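Local structure of alpha-1,4-endofucoidanase (Mariniflexile fucanivorans, 6DLH) at residues A39-G44 / V78-L83; R143-V148 / D288-G293. The protein hydrolyses alpha-1,4 linkages within fucoidan chains as a retaining endo-acting enzyme of glycoside hydrolase family 107, its catalytic domain followed here by immunoglobulin-like domains. All coordinates share one frame; numbering follows the deposited sequence.

Contact 1 of 2, residues A39-G44 / V78-L83; sequences AEWMRG and VDYVQL. With CA (calcium ion), chain H.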
loop_
_atom_site.group_PDB
_atom_site.type_symbol
_atom_site.label_atom_id
_atom_site.label_comp_id
_atom_site.label_asym_id
_atom_site.label_seq_id
_atom_site.Cartn_x
_atom_site.Cartn_y
_atom_site.Cartn_z
ATOM N N ALA A 39 5.607 23.501 4.702
ATOM C CA ALA A 39 4.309 22.852 4.787
ATOM C C ALA A 39 3.198 23.876 4.560
ATOM O O ALA A 39 2.057 23.675 4.981
ATOM C CB ALA A 39 4.166 22.157 6.121
ATOM N N GLU A 40 3.522 24.973 3.864
ATOM C CA GLU A 40 2.557 26.048 3.682
ATOM C C GLU A 40 1.378 25.558 2.837
ATOM O O GLU A 40 0.268 26.080 2.940
ATOM C CB GLU A 40 3.246 27.290 3.106
ATOM C CG GLU A 40 2.301 28.304 2.481
ATOM C CD GLU A 40 1.314 28.983 3.422
ATOM O OE1 GLU A 40 1.586 29.029 4.652
ATOM O OE2 GLU A 40 0.265 29.462 2.922
ATOM N N TRP A 41 1.629 24.546 1.998
ATOM C CA TRP A 41 0.611 24.000 1.113
ATOM C C TRP A 41 -0.422 23.224 1.928
ATOM O O TRP A 41 -1.528 22.991 1.454
ATOM C CB TRP A 41 1.257 23.102 0.052
ATOM C CG TRP A 41 2.003 21.944 0.639
ATOM C CD1 TRP A 41 3.338 21.893 0.910
ATOM C CD2 TRP A 41 1.464 20.665 1.031
ATOM N NE1 TRP A 41 3.668 20.674 1.436
ATOM C CE2 TRP A 41 2.541 19.900 1.524
ATOM C CE3 TRP A 41 0.183 20.093 1.021
ATOM C CZ2 TRP A 41 2.377 18.599 2.004
ATOM C CZ3 TRP A 41 0.021 18.807 1.494
ATOM C CH2 TRP A 41 1.104 18.070 1.976
ATOM N N MET A 42 -0.023 22.825 3.142
ATOM C CA MET A 42 -0.836 22.045 4.058
ATOM C C MET A 42 -1.982 22.898 4.616
ATOM O O MET A 42 -3.012 22.361 5.019
ATOM C CB MET A 42 0.040 21.504 5.192
ATOM C CG MET A 42 -0.686 20.673 6.228
ATOM S SD MET A 42 -0.259 18.918 6.195
ATOM C CE MET A 42 1.499 18.987 5.841
ATOM N N ARG A 43 -1.814 24.229 4.606
ATOM C CA ARG A 43 -2.866 25.136 5.042
ATOM C C ARG A 43 -4.012 25.124 4.032
ATOM O O ARG A 43 -3.811 25.430 2.857
ATOM C CB ARG A 43 -2.317 26.543 5.307
ATOM C CG ARG A 43 -1.590 26.665 6.638
ATOM C CD ARG A 43 -0.893 27.991 6.880
ATOM N NE ARG A 43 -1.794 29.083 7.216
ATOM C CZ ARG A 43 -2.104 30.089 6.406
ATOM N NH1 ARG A 43 -1.482 30.226 5.248
ATOM N NH2 ARG A 43 -3.045 30.952 6.749
ATOM N N GLY A 44 -5.211 24.756 4.512
ATOM C CA GLY A 44 -6.396 24.622 3.678
ATOM C C GLY A 44 -6.489 23.262 2.983
ATOM O O GLY A 44 -7.406 23.035 2.195
ATOM N N VAL A 78 -9.757 17.606 -3.040
ATOM C CA VAL A 78 -8.813 16.849 -2.233
ATOM C C VAL A 78 -7.386 17.147 -2.707
ATOM O O VAL A 78 -7.152 17.376 -3.889
ATOM C CB VAL A 78 -9.139 15.344 -2.255
ATOM C CG1 VAL A 78 -9.140 14.768 -3.674
ATOM C CG2 VAL A 78 -8.214 14.557 -1.345
ATOM N N ASP A 79 -6.431 17.122 -1.769
ATOM C CA ASP A 79 -5.098 17.651 -2.005
ATOM C C ASP A 79 -4.053 16.540 -1.928
ATOM O O ASP A 79 -3.065 16.571 -2.658
ATOM C CB ASP A 79 -4.809 18.819 -1.060
ATOM C CG ASP A 79 -5.753 19.992 -1.271
ATOM O OD1 ASP A 79 -5.715 20.592 -2.368
ATOM O OD2 ASP A 79 -6.542 20.295 -0.347
ATOM N N TYR A 80 -4.267 15.555 -1.051
ATOM C CA TYR A 80 -3.226 14.569 -0.805
ATOM C C TYR A 80 -3.812 13.293 -0.203
ATOM O O TYR A 80 -4.947 13.284 0.282
ATOM C CB TYR A 80 -2.103 15.170 0.052
ATOM C CG TYR A 80 -2.456 15.453 1.493
ATOM C CD1 TYR A 80 -3.140 16.610 1.863
ATOM C CD2 TYR A 80 -2.093 14.564 2.497
ATOM C CE1 TYR A 80 -3.458 16.864 3.192
ATOM C CE2 TYR A 80 -2.395 14.808 3.828
ATOM C CZ TYR A 80 -3.089 15.956 4.174
ATOM O OH TYR A 80 -3.400 16.180 5.487
ATOM N N VAL A 81 -3.012 12.219 -0.253
ATOM C CA VAL A 81 -3.340 10.927 0.323
ATOM C C VAL A 81 -2.141 10.444 1.145
ATOM O O VAL A 81 -0.997 10.562 0.702
ATOM C CB VAL A 81 -3.692 9.913 -0.782
ATOM C CG1 VAL A 81 -3.955 8.515 -0.223
ATOM C CG2 VAL A 81 -4.860 10.377 -1.642
ATOM N N GLN A 82 -2.425 9.892 2.336
ATOM C CA GLN A 82 -1.426 9.263 3.186
ATOM C C GLN A 82 -1.299 7.786 2.821
ATOM O O GLN A 82 -2.302 7.084 2.703
ATOM C CB GLN A 82 -1.761 9.439 4.674
ATOM C CG GLN A 82 -0.757 8.764 5.607
ATOM C CD GLN A 82 -1.055 8.918 7.082
ATOM O OE1 GLN A 82 -1.070 7.942 7.828
ATOM N NE2 GLN A 82 -1.297 10.146 7.518
ATOM N N LEU A 83 -0.045 7.345 2.643
ATOM C CA LEU A 83 0.304 5.971 2.315
ATOM C C LEU A 83 1.217 5.418 3.405
ATOM O O LEU A 83 1.972 6.162 4.026
ATOM C CB LEU A 83 1.058 5.946 0.983
ATOM C CG LEU A 83 0.327 6.519 -0.227
ATOM C CD1 LEU A 83 1.317 6.741 -1.369
ATOM C CD2 LEU A 83 -0.808 5.596 -0.658
HETATM CA CA CA H . -7.796 21.615 -1.891
HETATM O O HOH W 1 -9.051 21.949 0.179
HETATM O O HOH W 2 -6.600 23.435 -1.175
HETATM O O HOH W 3 -9.812 23.193 -2.340
HETATM O O HOH W 4 -7.520 21.959 -4.211
#
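The six-membered ring of Trp-41 turns its edge to one face of the Tyr-80 ring, a T-shaped stack with planes at 82° and centroids 5.6 Å apart. Its nearest approach is Trp-41 CZ3 to Tyr-80 CD1, at 3.9 Å. Met-42 comes to the same face obliquely, its SD lying 5.3 Å from the Tyr-80 centroid and 39° off the ring normal, a Met-aromatic contact. The indole reaches this place because Trp-41 CG sits between the backbone N and the carbonyl carbon (chi1 60°), while Arg-143 makes a cation-pi contact with the same indole. Across the sheet, Thr-379 holds the Tyr-80 hydroxyl.

One residue earlier, Asp-79 grips the calcium ion with both carboxylate oxygens, OD1 and OD2 each 2.4 Å from the metal, and four waters with Thr-77 O complete the site. Leu-46 N and Gln-426 NE2 donate to the same carboxylate, to OD2 and OD1 respectively, and, with the two metal bonds, probably hold it against turning. Gly-44 does not touch the metal: its O accepts a bond of 2.8 Å from a water that is itself a calcium ligand. The loop before strand 46-49 is thus tied to strand 80-84 by ring packing and, through the second shell of the metal, by water. With no direct hydrogen bond between the segments, calcium and its water probably contribute much of the polar linkage.

Contact 2 of 2, residues R143-V148 / D288-G293; sequences RTEIYV and DDYTFG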
loop_
_atom_site.group_PDB
_atom_site.type_symbol
_atom_site.label_atom_id
_atom_site.label_comp_id
_atom_site.label_asym_id
_atom_site.label_seq_id
_atom_site.Cartn_x
_atom_site.Cartn_y
_atom_site.Cartn_z
ATOM N N ARG A 143 -0.673 15.400 -3.928
ATOM C CA ARG A 143 0.540 15.307 -3.126
ATOM C C ARG A 143 0.436 14.074 -2.235
ATOM O O ARG A 143 -0.600 13.414 -2.217
ATOM C CB ARG A 143 0.754 16.600 -2.325
ATOM C CG ARG A 143 1.271 17.753 -3.175
ATOM C CD ARG A 143 1.140 19.144 -2.585
ATOM N NE ARG A 143 2.447 19.579 -2.133
ATOM C CZ ARG A 143 3.172 20.554 -2.670
ATOM N NH1 ARG A 143 2.596 21.564 -3.304
ATOM N NH2 ARG A 143 4.482 20.512 -2.552
ATOM N N THR A 144 1.523 13.744 -1.525
ATOM C CA THR A 144 1.559 12.521 -0.735
ATOM C C THR A 144 2.103 12.804 0.665
ATOM O O THR A 144 2.912 13.714 0.865
ATOM C CB THR A 144 2.344 11.406 -1.443
ATOM O OG1 THR A 144 3.730 11.718 -1.311
ATOM C CG2 THR A 144 2.006 11.289 -2.912
ATOM N N GLU A 145 1.613 12.009 1.624
ATOM C CA GLU A 145 2.060 11.985 3.009
ATOM C C GLU A 145 2.395 10.532 3.314
ATOM O O GLU A 145 1.626 9.643 2.956
ATOM C CB GLU A 145 0.949 12.509 3.931
ATOM C CG GLU A 145 1.301 12.534 5.417
ATOM C CD GLU A 145 0.174 12.922 6.381
ATOM O OE1 GLU A 145 -1.006 12.597 6.096
ATOM O OE2 GLU A 145 0.473 13.542 7.435
ATOM N N ILE A 146 3.539 10.295 3.962
ATOM C CA ILE A 146 4.000 8.932 4.160
ATOM C C ILE A 146 4.031 8.615 5.648
ATOM O O ILE A 146 4.614 9.366 6.431
ATOM C CB ILE A 146 5.369 8.701 3.479
ATOM C CG1 ILE A 146 5.314 8.967 1.968
ATOM C CG2 ILE A 146 5.900 7.309 3.799
ATOM C CD1 ILE A 146 4.497 7.964 1.176
ATOM N N TYR A 147 3.406 7.487 6.010
ATOM C CA TYR A 147 3.325 7.042 7.389
ATOM C C TYR A 147 4.468 6.082 7.704
ATOM O O TYR A 147 4.682 5.107 6.986
ATOM C CB TYR A 147 2.001 6.326 7.656
ATOM C CG TYR A 147 1.918 5.705 9.028
ATOM C CD1 TYR A 147 2.500 4.472 9.302
ATOM C CD2 TYR A 147 1.262 6.357 10.062
ATOM C CE1 TYR A 147 2.438 3.907 10.566
ATOM C CE2 TYR A 147 1.179 5.801 11.327
ATOM C CZ TYR A 147 1.767 4.573 11.580
ATOM O OH TYR A 147 1.675 4.039 12.833
ATOM N N VAL A 148 5.167 6.358 8.813
ATOM C CA VAL A 148 6.214 5.494 9.337
ATOM C C VAL A 148 6.000 5.360 10.839
ATOM O O VAL A 148 5.884 6.359 11.539
ATOM C CB VAL A 148 7.624 6.036 9.025
ATOM C CG1 VAL A 148 8.698 5.271 9.791
ATOM C CG2 VAL A 148 7.929 6.028 7.531
ATOM N N ASP A 288 9.534 19.386 13.589
ATOM C CA ASP A 288 8.143 19.342 13.163
ATOM C C ASP A 288 7.851 20.509 12.221
ATOM O O ASP A 288 8.032 21.666 12.590
ATOM C CB ASP A 288 7.199 19.398 14.366
ATOM C CG ASP A 288 7.051 18.079 15.100
ATOM O OD1 ASP A 288 6.452 17.141 14.514
ATOM O OD2 ASP A 288 7.522 18.000 16.253
ATOM N N ASP A 289 7.385 20.193 11.008
ATOM C CA ASP A 289 6.897 21.203 10.083
ATOM C C ASP A 289 5.391 21.358 10.270
ATOM O O ASP A 289 4.836 22.410 9.969
ATOM C CB ASP A 289 7.227 20.855 8.628
ATOM C CG ASP A 289 8.716 20.833 8.330
ATOM O OD1 ASP A 289 9.309 21.927 8.239
ATOM O OD2 ASP A 289 9.268 19.730 8.195
ATOM N N TYR A 290 4.740 20.287 10.743
ATOM C CA TYR A 290 3.318 20.322 11.056
ATOM C C TYR A 290 3.025 19.426 12.253
ATOM O O TYR A 290 3.842 18.580 12.619
ATOM C CB TYR A 290 2.465 19.954 9.834
ATOM C CG TYR A 290 2.559 18.533 9.336
ATOM C CD1 TYR A 290 3.715 18.047 8.734
ATOM C CD2 TYR A 290 1.468 17.682 9.416
ATOM C CE1 TYR A 290 3.798 16.747 8.254
ATOM C CE2 TYR A 290 1.529 16.382 8.935
ATOM C CZ TYR A 290 2.694 15.915 8.347
ATOM O OH TYR A 290 2.747 14.636 7.877
ATOM N N THR A 291 1.845 19.627 12.849
ATOM C CA THR A 291 1.420 18.822 13.980
ATOM C C THR A 291 0.859 17.503 13.473
ATOM O O THR A 291 0.010 17.495 12.585
ATOM C CB THR A 291 0.394 19.559 14.852
ATOM O OG1 THR A 291 -0.769 19.830 14.071
ATOM C CG2 THR A 291 0.945 20.850 15.416
ATOM N N PHE A 292 1.348 16.402 14.053
ATOM C CA PHE A 292 0.826 15.077 13.770
ATOM C C PHE A 292 -0.688 15.088 13.974
ATOM O O PHE A 292 -1.443 14.601 13.121
ATOM C CB PHE A 292 1.512 14.039 14.662
ATOM C CG PHE A 292 1.265 12.606 14.273
ATOM C CD1 PHE A 292 0.132 11.935 14.708
ATOM C CD2 PHE A 292 2.178 11.917 13.487
ATOM C CE1 PHE A 292 -0.086 10.610 14.359
ATOM C CE2 PHE A 292 1.959 10.594 13.136
ATOM C CZ PHE A 292 0.826 9.943 13.570
ATOM N N GLY A 293 -1.107 15.648 15.115
ATOM C CA GLY A 293 -2.496 15.993 15.380
ATOM C C GLY A 293 -3.394 14.775 15.592
ATOM O O GLY A 293 -4.486 14.713 15.048
#
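Tyr-290 OH donates a short hydrogen bond of 2.6 Å to Glu-145 OE2, the only direct polar link between residues 143-148 and 288-293. Strand 143-149 belongs to a parallel sheet consistent with the (beta/alpha)-barrel-like catalytic domain related to GH29 fucosidases, and the loop follows the outermost strand, 266-269. The hydroxyl meets the anti lone pair of OE2, on the side away from OE1; OE2 lies at the edge of the phenol ring, near its plane, and the carboxylate is turned 42° from the ring.

Glu-145 is fully extended, with CG anti to the backbone N (chi1 -180°) and the chain straight beyond it, which carries the carboxylate out from the strand toward the loop. The Tyr-290 side chain packs on Ala-266, Ala-268 and Cys-224 of the neighbouring strands. The other oxygen, OE1, is bonded to Gln-82 NE2 and Thr-379 OG1, and these partners together hold the buried carboxylate against turning. An alanine here removes the whole carboxylate and would probably leave the hydroxyl of Tyr-290, the amide of Gln-82 and the hydroxyl of Thr-379 without their shared mate.

Farther along, Phe-292 and Tyr-147 bring their ring ends near each other but only loosely, Phe-292 CZ standing 4.7 Å from Tyr-147 CE2. At the hydroxyl itself the fit is closer: besides OE2, the Tyr-290 OH has Glu-145 CG at 3.5 Å.

Contacts 1 and 2 lie side by side on neighbouring strands, 80-84 and 143-149, of one parallel sheet, their centres about 9 Å apart. Backbone pairing joins them, with Leu-83 O 2.8 Å from Tyr-147 N in a probable hydrogen bond. Side chains join them too: Tyr-80 CE2 packs 3.5 Å from Glu-145 OE1, and Thr-379 OG1 is bonded to both the Tyr-80 hydroxyl and Glu-145 OE1. The aromatic cluster of contact 1 and the carboxylate of contact 2 therefore share a direct hydrogen-bonding partner. The metal belongs to contact 1 alone, the Glu-145 side chain standing about 14 Å from a bound calcium and about 10 Å from the side chain of Asp-79.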